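Local coordinates for structural polyprotein, VP2 (Israeli acute paralysis virus, PDB 5CDD) that probably serves as a structural component of the viral shell, as one of the capsid proteins that come from a longer polyprotein, at residues 69-74 against 186-191; 137-142 against 152-157; 7-12 against 59-64; 76-81 against 131-136. All coordinates share one frame; numbering follows the deposited sequence.

Contact 1 of 4, residues 69-74 against 186-191; sequences KYLRCD and SNISLV
A beta bulge breaks the antiparallel pairing along strand 68-81, which runs beside strand 188-193 as far as Ser189: Tyr70 faces Val191, Leu71 faces Leu190 and Arg72 faces Ser189. One residue, Cys73, then spans the place of two, Asn187 and Ile188, just where segment 186-191 turns its corner at Asn187. Past the bulge Asp74 pairs with Ser186, the last residue of strand 179-186, Asp74 N giving a nearly straight bond to Ser186 O (2.8 Å, 178°) and Ser186 N returning one to Asp74 O at 3.0 Å. At the other end the bond from Tyr70 N to Val191 O is weak. Leu71 has CG anti to the backbone N (chi1 173°), and its methyl CD1 reaches across to Ile188 CG2 at 3.6 Å and Leu190 CD1 at 3.9 Å. Ile188 and Leu190 are themselves covered by Ile6, Leu9 and Ile5 of helix 2-9. On the face of Tyr70, Arg72 and Asp74, the CB atoms of Arg72 and Ser189 abut at 3.5 Å, whereas the extended arginine chain leads off. The Asp74 carboxylate lies against Asn187, its plane 33° from the amide, and Asp74 OD1 accepts from Tyr138 N. Apolar on the Leu71 and Leu190 face, mixed on the other, this bulged pair belongs to the curved sheet of a picornavirus-type jelly roll.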
loop_
_atom_site.group_PDB
_atom_site.type_symbol
_atom_site.label_atom_id
_atom_site.label_comp_id
_atom_site.label_asym_id
_atom_site.label_seq_id
_atom_site.Cartn_x
_atom_site.Cartn_y
_atom_site.Cartn_z
ATOM N N LYS C 69 -33.867 -50.898 3.140
ATOM C CA LYS C 69 -32.622 -50.949 3.894
ATOM C C LYS C 69 -32.374 -49.840 4.911
ATOM O O LYS C 69 -32.049 -50.120 6.065
ATOM C CB LYS C 69 -31.443 -51.016 2.920
ATOM C CG LYS C 69 -30.082 -51.140 3.583
ATOM C CD LYS C 69 -29.976 -52.419 4.386
ATOM C CE LYS C 69 -28.584 -52.589 4.958
ATOM N NZ LYS C 69 -28.459 -53.861 5.712
ATOM N N TYR C 70 -32.523 -48.586 4.494
ATOM C CA TYR C 70 -32.264 -47.467 5.395
ATOM C C TYR C 70 -33.452 -46.570 5.709
ATOM O O TYR C 70 -34.289 -46.292 4.852
ATOM C CB TYR C 70 -31.125 -46.614 4.835
ATOM C CG TYR C 70 -29.833 -47.374 4.663
ATOM C CD1 TYR C 70 -29.155 -47.895 5.766
ATOM C CD2 TYR C 70 -29.293 -47.587 3.396
ATOM C CE1 TYR C 70 -27.967 -48.611 5.610
ATOM C CE2 TYR C 70 -28.107 -48.302 3.228
ATOM C CZ TYR C 70 -27.451 -48.809 4.338
ATOM O OH TYR C 70 -26.282 -49.515 4.176
ATOM N N LEU C 71 -33.499 -46.110 6.954
ATOM C CA LEU C 71 -34.563 -45.235 7.423
ATOM C C LEU C 71 -33.978 -44.048 8.175
ATOM O O LEU C 71 -32.963 -44.170 8.859
ATOM C CB LEU C 71 -35.508 -46.001 8.352
ATOM C CG LEU C 71 -36.585 -45.177 9.065
ATOM C CD1 LEU C 71 -37.571 -44.616 8.052
ATOM C CD2 LEU C 71 -37.303 -46.051 10.073
ATOM N N ARG C 72 -34.626 -42.898 8.035
ATOM C CA ARG C 72 -34.207 -41.676 8.709
ATOM C C ARG C 72 -35.509 -41.027 9.163
ATOM O O ARG C 72 -36.430 -40.877 8.363
ATOM C CB ARG C 72 -33.469 -40.755 7.736
ATOM C CG ARG C 72 -32.787 -39.577 8.401
ATOM C CD ARG C 72 -32.363 -38.535 7.381
ATOM N NE ARG C 72 -31.658 -37.422 8.010
ATOM C CZ ARG C 72 -30.412 -37.489 8.472
ATOM N NH1 ARG C 72 -29.725 -38.621 8.370
ATOM N NH2 ARG C 72 -29.853 -36.429 9.041
ATOM N N CYS C 73 -35.601 -40.649 10.434
ATOM C CA CYS C 73 -36.840 -40.053 10.920
ATOM C C CYS C 73 -36.776 -39.489 12.334
ATOM O O CYS C 73 -35.831 -39.740 13.082
ATOM C CB CYS C 73 -37.948 -41.103 10.884
ATOM S SG CYS C 73 -37.602 -42.522 11.967
ATOM N N ASP C 74 -37.806 -38.723 12.681
ATOM C CA ASP C 74 -37.932 -38.144 14.012
ATOM C C ASP C 74 -39.059 -38.926 14.671
ATOM O O ASP C 74 -40.028 -39.299 14.009
ATOM C CB ASP C 74 -38.333 -36.664 13.955
ATOM C CG ASP C 74 -37.367 -35.818 13.147
ATOM O OD1 ASP C 74 -36.141 -36.036 13.245
ATOM O OD2 ASP C 74 -37.843 -34.919 12.424
ATOM N N SER C 186 -42.068 -39.068 11.828
ATOM C CA SER C 186 -42.199 -37.877 10.997
ATOM C C SER C 186 -40.830 -37.635 10.364
ATOM O O SER C 186 -39.830 -38.178 10.837
ATOM C CB SER C 186 -42.620 -36.672 11.839
ATOM O OG SER C 186 -41.656 -36.369 12.830
ATOM N N ASN C 187 -40.778 -36.839 9.299
ATOM C CA ASN C 187 -39.515 -36.571 8.613
ATOM C C ASN C 187 -38.924 -37.866 8.088
ATOM O O ASN C 187 -37.705 -38.027 8.026
ATOM C CB ASN C 187 -38.517 -35.918 9.565
ATOM C CG ASN C 187 -38.405 -34.437 9.348
ATOM O OD1 ASN C 187 -39.397 -33.715 9.417
ATOM N ND2 ASN C 187 -37.192 -33.968 9.075
ATOM N N ILE C 188 -39.803 -38.781 7.703
ATOM C CA ILE C 188 -39.393 -40.084 7.212
ATOM C C ILE C 188 -38.632 -40.070 5.898
ATOM O O ILE C 188 -38.999 -39.371 4.951
ATOM C CB ILE C 188 -40.600 -41.012 7.055
ATOM C CG1 ILE C 188 -41.424 -41.002 8.343
ATOM C CG2 ILE C 188 -40.122 -42.420 6.731
ATOM C CD1 ILE C 188 -42.758 -41.666 8.206
ATOM N N SER C 189 -37.566 -40.861 5.861
ATOM C CA SER C 189 -36.724 -41.008 4.683
ATOM C C SER C 189 -36.508 -42.516 4.528
ATOM O O SER C 189 -35.827 -43.137 5.345
ATOM C CB SER C 189 -35.387 -40.302 4.898
ATOM O OG SER C 189 -34.574 -40.405 3.747
ATOM N N LEU C 190 -37.094 -43.100 3.488
ATOM C CA LEU C 190 -37.001 -44.543 3.252
ATOM C C LEU C 190 -36.313 -44.841 1.919
ATOM O O LEU C 190 -36.865 -44.544 0.865
ATOM C CB LEU C 190 -38.414 -45.127 3.266
ATOM C CG LEU C 190 -38.661 -46.582 3.645
ATOM C CD1 LEU C 190 -38.015 -46.921 4.981
ATOM C CD2 LEU C 190 -40.164 -46.791 3.726
ATOM N N VAL C 191 -35.263 -45.569 1.914
ATOM C CA VAL C 191 -34.583 -45.830 0.817
ATOM C C VAL C 191 -33.813 -46.996 0.689
ATOM O O VAL C 191 -33.413 -47.361 1.475
ATOM C CB VAL C 191 -33.587 -44.824 0.545
ATOM C CG1 VAL C 191 -34.133 -43.601 0.513
ATOM C CG2 VAL C 191 -32.620 -44.570 1.506
#

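Contact 2 of 4, residues 137-142 against 152-157; sequences PYASFQ and EDFVQL
Phe154 buries the most surface here, its ring slotted against the loop from Tyr138 to Ser140. CG of Phe154 stands between the backbone N and the carbonyl carbon (chi1 50°), which places CG toward that loop. Ser140 N lies over one ring face, 3.5 Å above the plane and offset toward the rim, while Ser140 CB touches Phe154 CD2 at 3.4 Å. Tyr138 turns its edge to the face of Phe154 in a T-shaped pair, ring centroids 5.2 Å apart and planes at 64°. The tyrosine is held at its tip, since Tyr138 OH donates to Gln142 O (2.9 Å) from above the carbonyl plane. Ala139 sets CB against Phe154 CD1 at 3.8 Å and also reaches Val155. The third large contributor, Gln142, lies near Glu152, which is poorly ordered and whose OE2 accepts from Asp146 N. The backbone N of Gln142 is bound by Ser140 OG in an ST turn, and Ser140 OG also bonds to Tyr98 OH. Phe154 packs on Pro52 and Tyr98 as well, and with Val155 forms a classic beta bulge opposite Leu51. The contact therefore joins the interrupted middle of strand 131-146 to the start of strand 155-161, which runs between strands 47-51 and 90-97.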
loop_
_atom_site.group_PDB
_atom_site.type_symbol
_atom_site.label_atom_id
_atom_site.label_comp_id
_atom_site.label_asym_id
_atom_site.label_seq_id
_atom_site.Cartn_x
_atom_site.Cartn_y
_atom_site.Cartn_z
ATOM N N PRO C 137 -35.860 -35.433 17.513
ATOM C CA PRO C 137 -35.131 -35.302 16.250
ATOM C C PRO C 137 -34.234 -36.505 15.986
ATOM O O PRO C 137 -33.732 -37.125 16.922
ATOM C CB PRO C 137 -34.322 -34.023 16.454
ATOM C CG PRO C 137 -35.176 -33.229 17.386
ATOM C CD PRO C 137 -35.609 -34.271 18.381
ATOM N N TYR C 138 -34.044 -36.834 14.713
ATOM C CA TYR C 138 -33.185 -37.949 14.336
ATOM C C TYR C 138 -31.919 -37.797 15.176
ATOM O O TYR C 138 -31.138 -36.866 14.969
ATOM C CB TYR C 138 -32.855 -37.860 12.847
ATOM C CG TYR C 138 -32.015 -38.998 12.333
ATOM C CD1 TYR C 138 -32.517 -40.295 12.292
ATOM C CD2 TYR C 138 -30.708 -38.782 11.898
ATOM C CE1 TYR C 138 -31.740 -41.352 11.833
ATOM C CE2 TYR C 138 -29.922 -39.832 11.437
ATOM C CZ TYR C 138 -30.445 -41.113 11.409
ATOM O OH TYR C 138 -29.669 -42.155 10.964
ATOM N N ALA C 139 -31.721 -38.705 16.126
ATOM C CA ALA C 139 -30.572 -38.624 17.019
ATOM C C ALA C 139 -29.421 -39.579 16.736
ATOM O O ALA C 139 -28.529 -39.736 17.571
ATOM C CB ALA C 139 -31.037 -38.797 18.461
ATOM N N SER C 140 -29.427 -40.214 15.571
ATOM C CA SER C 140 -28.355 -41.140 15.227
ATOM C C SER C 140 -27.157 -40.356 14.713
ATOM O O SER C 140 -27.313 -39.258 14.175
ATOM C CB SER C 140 -28.823 -42.125 14.153
ATOM O OG SER C 140 -27.814 -43.076 13.853
ATOM N N PHE C 141 -25.961 -40.910 14.891
ATOM C CA PHE C 141 -24.751 -40.253 14.414
ATOM C C PHE C 141 -24.437 -40.783 13.019
ATOM O O PHE C 141 -23.510 -40.321 12.352
ATOM C CB PHE C 141 -23.578 -40.505 15.374
ATOM C CG PHE C 141 -23.175 -41.952 15.497
ATOM C CD1 PHE C 141 -22.469 -42.587 14.482
ATOM C CD2 PHE C 141 -23.486 -42.674 16.643
ATOM C CE1 PHE C 141 -22.078 -43.921 14.608
ATOM C CE2 PHE C 141 -23.100 -44.007 16.778
ATOM C CZ PHE C 141 -22.394 -44.631 15.758
ATOM N N GLN C 142 -25.230 -41.759 12.589
ATOM C CA GLN C 142 -25.078 -42.364 11.276
ATOM C C GLN C 142 -26.017 -41.674 10.296
ATOM O O GLN C 142 -27.001 -41.056 10.700
ATOM C CB GLN C 142 -25.404 -43.852 11.344
ATOM C CG GLN C 142 -24.506 -44.627 12.280
ATOM C CD GLN C 142 -24.852 -46.094 12.322
ATOM O OE1 GLN C 142 -25.949 -46.470 12.732
ATOM N NE2 GLN C 142 -23.920 -46.935 11.892
ATOM N N GLU C 152 -29.337 -50.772 15.936
ATOM C CA GLU C 152 -28.891 -49.397 16.014
ATOM C C GLU C 152 -29.810 -48.387 16.701
ATOM O O GLU C 152 -29.822 -47.224 16.310
ATOM C CB GLU C 152 -28.577 -48.909 14.596
ATOM C CG GLU C 152 -27.530 -49.739 13.863
ATOM C CD GLU C 152 -27.338 -49.305 12.416
ATOM O OE1 GLU C 152 -26.523 -49.937 11.709
ATOM O OE2 GLU C 152 -28.003 -48.338 11.986
ATOM N N ASP C 153 -30.571 -48.795 17.714
ATOM C CA ASP C 153 -31.431 -47.819 18.377
ATOM C C ASP C 153 -30.542 -46.694 18.887
ATOM O O ASP C 153 -29.599 -46.927 19.643
ATOM C CB ASP C 153 -32.217 -48.449 19.524
ATOM C CG ASP C 153 -33.423 -49.232 19.041
ATOM O OD1 ASP C 153 -34.122 -48.760 18.120
ATOM O OD2 ASP C 153 -33.684 -50.319 19.591
ATOM N N PHE C 154 -30.845 -45.473 18.460
ATOM C CA PHE C 154 -30.045 -44.311 18.822
ATOM C C PHE C 154 -30.566 -43.397 19.930
ATOM O O PHE C 154 -29.907 -42.419 20.280
ATOM C CB PHE C 154 -29.794 -43.483 17.565
ATOM C CG PHE C 154 -31.037 -43.199 16.778
ATOM C CD1 PHE C 154 -31.954 -42.248 17.211
ATOM C CD2 PHE C 154 -31.304 -43.904 15.612
ATOM C CE1 PHE C 154 -33.122 -41.999 16.489
ATOM C CE2 PHE C 154 -32.466 -43.665 14.883
ATOM C CZ PHE C 154 -33.378 -42.712 15.322
ATOM N N VAL C 155 -31.732 -43.693 20.490
ATOM C CA VAL C 155 -32.258 -42.838 21.547
ATOM C C VAL C 155 -33.137 -43.599 22.532
ATOM O O VAL C 155 -33.903 -44.481 22.145
ATOM C CB VAL C 155 -33.055 -41.652 20.948
ATOM C CG1 VAL C 155 -34.220 -42.167 20.126
ATOM C CG2 VAL C 155 -33.540 -40.735 22.056
ATOM N N GLN C 156 -33.008 -43.254 23.810
ATOM C CA GLN C 156 -33.788 -43.888 24.866
ATOM C C GLN C 156 -34.777 -42.890 25.451
ATOM O O GLN C 156 -34.413 -41.758 25.764
ATOM C CB GLN C 156 -32.868 -44.394 25.979
ATOM C CG GLN C 156 -31.820 -45.386 25.518
ATOM C CD GLN C 156 -32.430 -46.575 24.811
ATOM O OE1 GLN C 156 -33.289 -47.263 25.361
ATOM N NE2 GLN C 156 -31.988 -46.825 23.584
ATOM N N LEU C 157 -36.028 -43.311 25.595
ATOM C CA LEU C 157 -37.064 -42.452 26.151
ATOM C C LEU C 157 -37.390 -42.906 27.571
ATOM O O LEU C 157 -37.537 -44.100 27.828
ATOM C CB LEU C 157 -38.318 -42.506 25.278
ATOM C CG LEU C 157 -39.462 -41.569 25.670
ATOM C CD1 LEU C 157 -38.963 -40.134 25.719
ATOM C CD2 LEU C 157 -40.594 -41.709 24.669
#

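Contact 3 of 4, residues 7-12 against 59-64; sequences QFLQRP and GGKAQK
Three backbone carbonyls of 7-12 converge on the ammonium of Lys61: Arg11 O at 2.6 Å from NZ, with weak bonds from NZ to Phe8 O (3.2 Å) and Leu9 O (3.4 Å). The bond to Arg11 O lies in the carbonyl plane on a lone pair. A bend at the last torsion (chi4 -66°) swings NZ into this group, after an otherwise extended chain has carried it past Leu9, whose CD2 rests on Lys61 CB at 3.6 Å. Leu9 also leans on Ile188 of the neighbouring strand. Phe8 is gripped differently. Lys64, bent at its second torsion (chi2 71°), runs across the ring at about a right angle with CD over the centre of one face, 3.6 Å above the plane, a CH-pi contact. Its NZ lies over the same face, 4.6 Å from the centroid and 23° off the normal, a cation-pi interaction. The carbonyl oxygen of Gly59 sits at the edge of the same ring, near its plane, where the partly positive ring hydrogens point. One lysine is thus buried, its charge probably offset by backbone carbonyls, while the exposed Lys64 may gain some stabilisation from the ring. The oxygens around Lys61 would be expected to favour its charged form and to fix the chain leaving the helix to the loop 59-64.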
loop_
_atom_site.group_PDB
_atom_site.type_symbol
_atom_site.label_atom_id
_atom_site.label_comp_id
_atom_site.label_asym_id
_atom_site.label_seq_id
_atom_site.Cartn_x
_atom_site.Cartn_y
_atom_site.Cartn_z
ATOM N N GLN C 7 -46.865 -42.491 4.870
ATOM C CA GLN C 7 -48.092 -42.011 5.491
ATOM C C GLN C 7 -48.512 -42.961 6.606
ATOM O O GLN C 7 -48.976 -42.532 7.662
ATOM C CB GLN C 7 -49.213 -41.917 4.457
ATOM C CG GLN C 7 -49.151 -40.685 3.579
ATOM C CD GLN C 7 -49.125 -39.402 4.390
ATOM O OE1 GLN C 7 -48.067 -38.963 4.845
ATOM N NE2 GLN C 7 -50.294 -38.805 4.589
ATOM N N PHE C 8 -48.341 -44.256 6.360
ATOM C CA PHE C 8 -48.697 -45.287 7.327
ATOM C C PHE C 8 -47.778 -45.239 8.541
ATOM O O PHE C 8 -48.192 -45.550 9.657
ATOM C CB PHE C 8 -48.625 -46.664 6.656
ATOM C CG PHE C 8 -48.997 -47.808 7.561
ATOM C CD1 PHE C 8 -48.061 -48.369 8.426
ATOM C CD2 PHE C 8 -50.287 -48.325 7.545
ATOM C CE1 PHE C 8 -48.407 -49.431 9.262
ATOM C CE2 PHE C 8 -50.641 -49.384 8.376
ATOM C CZ PHE C 8 -49.699 -49.938 9.235
ATOM N N LEU C 9 -46.528 -44.847 8.321
ATOM C CA LEU C 9 -45.557 -44.762 9.402
ATOM C C LEU C 9 -45.822 -43.549 10.287
ATOM O O LEU C 9 -45.320 -43.472 11.409
ATOM C CB LEU C 9 -44.139 -44.689 8.838
ATOM C CG LEU C 9 -43.665 -45.906 8.038
ATOM C CD1 LEU C 9 -42.257 -45.658 7.530
ATOM C CD2 LEU C 9 -43.704 -47.149 8.910
ATOM N N GLN C 10 -46.611 -42.605 9.784
ATOM C CA GLN C 10 -46.932 -41.404 10.545
ATOM C C GLN C 10 -48.224 -41.574 11.333
ATOM O O GLN C 10 -48.670 -40.650 12.013
ATOM C CB GLN C 10 -47.055 -40.202 9.611
ATOM C CG GLN C 10 -45.830 -39.969 8.750
ATOM C CD GLN C 10 -45.876 -38.641 8.030
ATOM O OE1 GLN C 10 -46.842 -38.333 7.332
ATOM N NE2 GLN C 10 -44.826 -37.842 8.192
ATOM N N ARG C 11 -48.821 -42.757 11.235
ATOM C CA ARG C 11 -50.056 -43.053 11.952
ATOM C C ARG C 11 -49.760 -43.324 13.420
ATOM O O ARG C 11 -48.975 -44.215 13.749
ATOM C CB ARG C 11 -50.746 -44.279 11.353
ATOM C CG ARG C 11 -51.283 -44.086 9.956
ATOM C CD ARG C 11 -51.948 -45.362 9.486
ATOM N NE ARG C 11 -52.590 -45.210 8.186
ATOM C CZ ARG C 11 -53.267 -46.177 7.575
ATOM N NH1 ARG C 11 -53.389 -47.367 8.149
ATOM N NH2 ARG C 11 -53.824 -45.950 6.394
ATOM N N PRO C 12 -50.381 -42.552 14.326
ATOM C CA PRO C 12 -50.159 -42.746 15.761
ATOM C C PRO C 12 -50.632 -44.130 16.196
ATOM O O PRO C 12 -51.666 -44.601 15.732
ATOM C CB PRO C 12 -51.002 -41.638 16.392
ATOM C CG PRO C 12 -50.984 -40.558 15.359
ATOM C CD PRO C 12 -51.196 -41.347 14.086
ATOM N N GLY C 59 -48.392 -51.054 15.612
ATOM C CA GLY C 59 -49.228 -50.722 14.470
ATOM C C GLY C 59 -48.866 -51.435 13.186
ATOM O O GLY C 59 -49.366 -51.081 12.119
ATOM N N GLY C 60 -48.000 -52.437 13.283
ATOM C CA GLY C 60 -47.598 -53.172 12.101
ATOM C C GLY C 60 -46.828 -52.320 11.115
ATOM O O GLY C 60 -47.009 -52.447 9.911
ATOM N N LYS C 61 -45.956 -51.457 11.622
ATOM C CA LYS C 61 -45.165 -50.580 10.767
ATOM C C LYS C 61 -43.972 -51.321 10.155
ATOM O O LYS C 61 -43.622 -51.096 8.999
ATOM C CB LYS C 61 -44.665 -49.383 11.574
ATOM C CG LYS C 61 -45.761 -48.548 12.224
ATOM C CD LYS C 61 -45.175 -47.292 12.846
ATOM C CE LYS C 61 -46.218 -46.494 13.612
ATOM N NZ LYS C 61 -47.261 -45.931 12.716
ATOM N N ALA C 62 -43.347 -52.198 10.937
ATOM C CA ALA C 62 -42.198 -52.969 10.475
ATOM C C ALA C 62 -42.486 -53.751 9.192
ATOM O O ALA C 62 -41.627 -53.873 8.325
ATOM C CB ALA C 62 -41.740 -53.919 11.582
ATOM N N GLN C 63 -43.698 -54.275 9.073
ATOM C CA GLN C 63 -44.068 -55.035 7.886
ATOM C C GLN C 63 -44.370 -54.118 6.727
ATOM O O GLN C 63 -44.488 -54.562 5.588
ATOM C CB GLN C 63 -45.286 -55.910 8.157
ATOM C CG GLN C 63 -45.058 -56.906 9.260
ATOM C CD GLN C 63 -45.453 -56.373 10.621
ATOM O OE1 GLN C 63 -45.182 -55.222 10.965
ATOM N NE2 GLN C 63 -46.086 -57.223 11.416
ATOM N N LYS C 64 -44.492 -52.834 7.027
ATOM C CA LYS C 64 -44.778 -51.853 6.004
ATOM C C LYS C 64 -43.507 -51.511 5.240
ATOM O O LYS C 64 -43.519 -51.435 4.021
ATOM C CB LYS C 64 -45.363 -50.592 6.629
ATOM C CG LYS C 64 -46.407 -49.938 5.761
ATOM C CD LYS C 64 -47.665 -50.784 5.747
ATOM C CE LYS C 64 -48.625 -50.340 4.657
ATOM N NZ LYS C 64 -49.773 -51.274 4.490
#

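Contact 4 of 4, residues 76-81 against 131-136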
loop_
_atom_site.group_PDB
_atom_site.type_symbol
_atom_site.label_atom_id
_atom_site.label_comp_id
_atom_site.label_asym_id
_atom_site.label_seq_id
_atom_site.Cartn_x
_atom_site.Cartn_y
_atom_site.Cartn_z
ATOM N N GLN C 76 -42.202 -39.101 17.108
ATOM C CA GLN C 76 -43.221 -38.243 17.690
ATOM C C GLN C 76 -43.851 -38.969 18.875
ATOM O O GLN C 76 -44.229 -40.135 18.765
ATOM C CB GLN C 76 -44.291 -37.934 16.647
ATOM C CG GLN C 76 -44.732 -36.488 16.616
ATOM C CD GLN C 76 -43.632 -35.563 16.151
ATOM O OE1 GLN C 76 -43.086 -35.728 15.058
ATOM N NE2 GLN C 76 -43.300 -34.580 16.976
ATOM N N VAL C 77 -43.962 -38.280 20.005
ATOM C CA VAL C 77 -44.539 -38.879 21.203
ATOM C C VAL C 77 -45.660 -38.028 21.784
ATOM O O VAL C 77 -45.572 -36.799 21.811
ATOM C CB VAL C 77 -43.471 -39.080 22.299
ATOM C CG1 VAL C 77 -44.092 -39.746 23.513
ATOM C CG2 VAL C 77 -42.324 -39.918 21.762
ATOM N N LYS C 78 -46.714 -38.692 22.246
ATOM C CA LYS C 78 -47.847 -38.002 22.846
ATOM C C LYS C 78 -48.406 -38.806 24.010
ATOM O O LYS C 78 -48.694 -39.995 23.874
ATOM C CB LYS C 78 -48.951 -37.768 21.815
ATOM C CG LYS C 78 -50.149 -37.026 22.380
ATOM C CD LYS C 78 -51.151 -36.670 21.303
ATOM C CE LYS C 78 -52.278 -35.823 21.872
ATOM N NZ LYS C 78 -53.235 -35.385 20.815
ATOM N N LEU C 79 -48.547 -38.152 25.156
ATOM C CA LEU C 79 -49.083 -38.802 26.341
ATOM C C LEU C 79 -50.471 -38.253 26.627
ATOM O O LEU C 79 -50.634 -37.054 26.836
ATOM C CB LEU C 79 -48.187 -38.543 27.554
ATOM C CG LEU C 79 -46.722 -38.976 27.495
ATOM C CD1 LEU C 79 -46.066 -38.684 28.833
ATOM C CD2 LEU C 79 -46.624 -40.453 27.169
ATOM N N VAL C 80 -51.470 -39.129 26.618
ATOM C CA VAL C 80 -52.835 -38.713 26.907
ATOM C C VAL C 80 -53.141 -39.112 28.344
ATOM O O VAL C 80 -53.214 -40.296 28.676
ATOM C CB VAL C 80 -53.847 -39.380 25.961
ATOM C CG1 VAL C 80 -55.256 -38.937 26.318
ATOM C CG2 VAL C 80 -53.526 -39.011 24.520
ATOM N N LEU C 81 -53.308 -38.107 29.194
ATOM C CA LEU C 81 -53.577 -38.331 30.605
ATOM C C LEU C 81 -55.064 -38.432 30.930
ATOM O O LEU C 81 -55.893 -37.712 30.370
ATOM C CB LEU C 81 -52.941 -37.210 31.426
ATOM C CG LEU C 81 -52.999 -37.341 32.947
ATOM C CD1 LEU C 81 -52.261 -38.597 33.387
ATOM C CD2 LEU C 81 -52.377 -36.107 33.577
ATOM N N SER C 131 -52.874 -33.880 28.120
ATOM C CA SER C 131 -51.957 -34.556 27.212
ATOM C C SER C 131 -50.770 -33.649 26.923
ATOM O O SER C 131 -50.881 -32.424 26.986
ATOM C CB SER C 131 -52.653 -34.905 25.894
ATOM O OG SER C 131 -52.904 -33.739 25.131
ATOM N N VAL C 132 -49.634 -34.261 26.611
ATOM C CA VAL C 132 -48.421 -33.519 26.296
ATOM C C VAL C 132 -47.707 -34.194 25.130
ATOM O O VAL C 132 -47.636 -35.420 25.062
ATOM C CB VAL C 132 -47.463 -33.454 27.508
ATOM C CG1 VAL C 132 -48.101 -32.655 28.632
ATOM C CG2 VAL C 132 -47.125 -34.858 27.985
ATOM N N GLU C 133 -47.195 -33.388 24.206
ATOM C CA GLU C 133 -46.487 -33.915 23.046
ATOM C C GLU C 133 -45.005 -33.586 23.100
ATOM O O GLU C 133 -44.584 -32.657 23.787
ATOM C CB GLU C 133 -47.087 -33.360 21.753
ATOM C CG GLU C 133 -48.457 -33.913 21.420
ATOM C CD GLU C 133 -48.975 -33.406 20.090
ATOM O OE1 GLU C 133 -49.212 -32.185 19.972
ATOM O OE2 GLU C 133 -49.139 -34.229 19.162
ATOM N N MET C 134 -44.218 -34.354 22.359
ATOM C CA MET C 134 -42.779 -34.161 22.325
ATOM C C MET C 134 -42.213 -34.725 21.027
ATOM O O MET C 134 -42.706 -35.728 20.512
ATOM C CB MET C 134 -42.147 -34.868 23.521
ATOM C CG MET C 134 -40.643 -34.754 23.601
ATOM S SD MET C 134 -39.970 -35.754 24.937
ATOM C CE MET C 134 -39.685 -37.290 24.077
ATOM N N THR C 135 -41.184 -34.072 20.497
ATOM C CA THR C 135 -40.553 -34.525 19.264
ATOM C C THR C 135 -39.112 -34.925 19.540
ATOM O O THR C 135 -38.394 -34.235 20.263
ATOM C CB THR C 135 -40.534 -33.418 18.191
ATOM O OG1 THR C 135 -41.853 -32.889 18.019
ATOM C CG2 THR C 135 -40.043 -33.978 16.865
ATOM N N ILE C 136 -38.692 -36.045 18.966
ATOM C CA ILE C 136 -37.328 -36.515 19.145
ATOM C C ILE C 136 -36.620 -36.504 17.794
ATOM O O ILE C 136 -36.751 -37.438 17.002
ATOM C CB ILE C 136 -37.298 -37.939 19.723
ATOM C CG1 ILE C 136 -37.982 -37.953 21.089
ATOM C CG2 ILE C 136 -35.860 -38.420 19.844
ATOM C CD1 ILE C 136 -38.028 -39.320 21.735
#
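Val77, Leu79, Val132 and Met134 make up the close-packed face of this antiparallel pair, while Gln76, Lys78, Glu133 and Thr135 line the looser, partly exposed one. The strand axes come within 4.6 Å and run at 170° to each other. Between the faces the backbone is stitched at Val77 with Met134, where N of Val77 bonds to O of Met134 at 2.9 Å and Met134 N to Val77 O at 2.8 Å, and again from Leu79 N to Val132 O. On the inner side Leu79 CB meets Val132 CG2 at 3.9 Å, the two side chains passing at a slant. Val77 CG2 reaches diagonally to Ile136 CD1 (4.3 Å) and approaches Met134 CE. This apolar surface lies against the other sheet: Leu93 and Tyr95 of strand 90-97, Leu157 of strand 155-161, and Leu124 of strand 121-125. The outer side is held chiefly by aliphatic stems. Lys78, fully extended with CG anti to the backbone N (chi1 -179°), sets its CG against Glu133 CG at 3.7 Å, but the charged ends remain apart, NZ to OE2 being 4.6 Å, beyond a salt bridge. Gln76 runs beside Thr135, pointing the same way; the bond modelled from its amide nitrogen to the threonine hydroxyl is too short to trust, whereas OE1 is bound to Ser186. Apolar burial and backbone bonds therefore carry the pairing, and the opposite charges of Lys78 and Glu133 would add only a modest, long-range attraction.

Contacts 1 and 4 lie at two ends of strand 68-81 and meet where Gln76 binds Ser186; both are antiparallel ladders, but contact 4 is regular, its centre about 9 Å from that of the chain, against about 19 Å for the bulged contact 1. Contact 2, largely buried, relies on aromatic packing instead of cross-segment backbone bonds. It meets contact 4 between the two sheets, through Leu157 and Val155, and contact 1 through Asp74 and Tyr138. Contact 3, nearer the surface, uses lysine charges on carbonyls and a ring; it touches contact 1, where Ile188 rests on Leu9, but neither contact 2 nor contact 4.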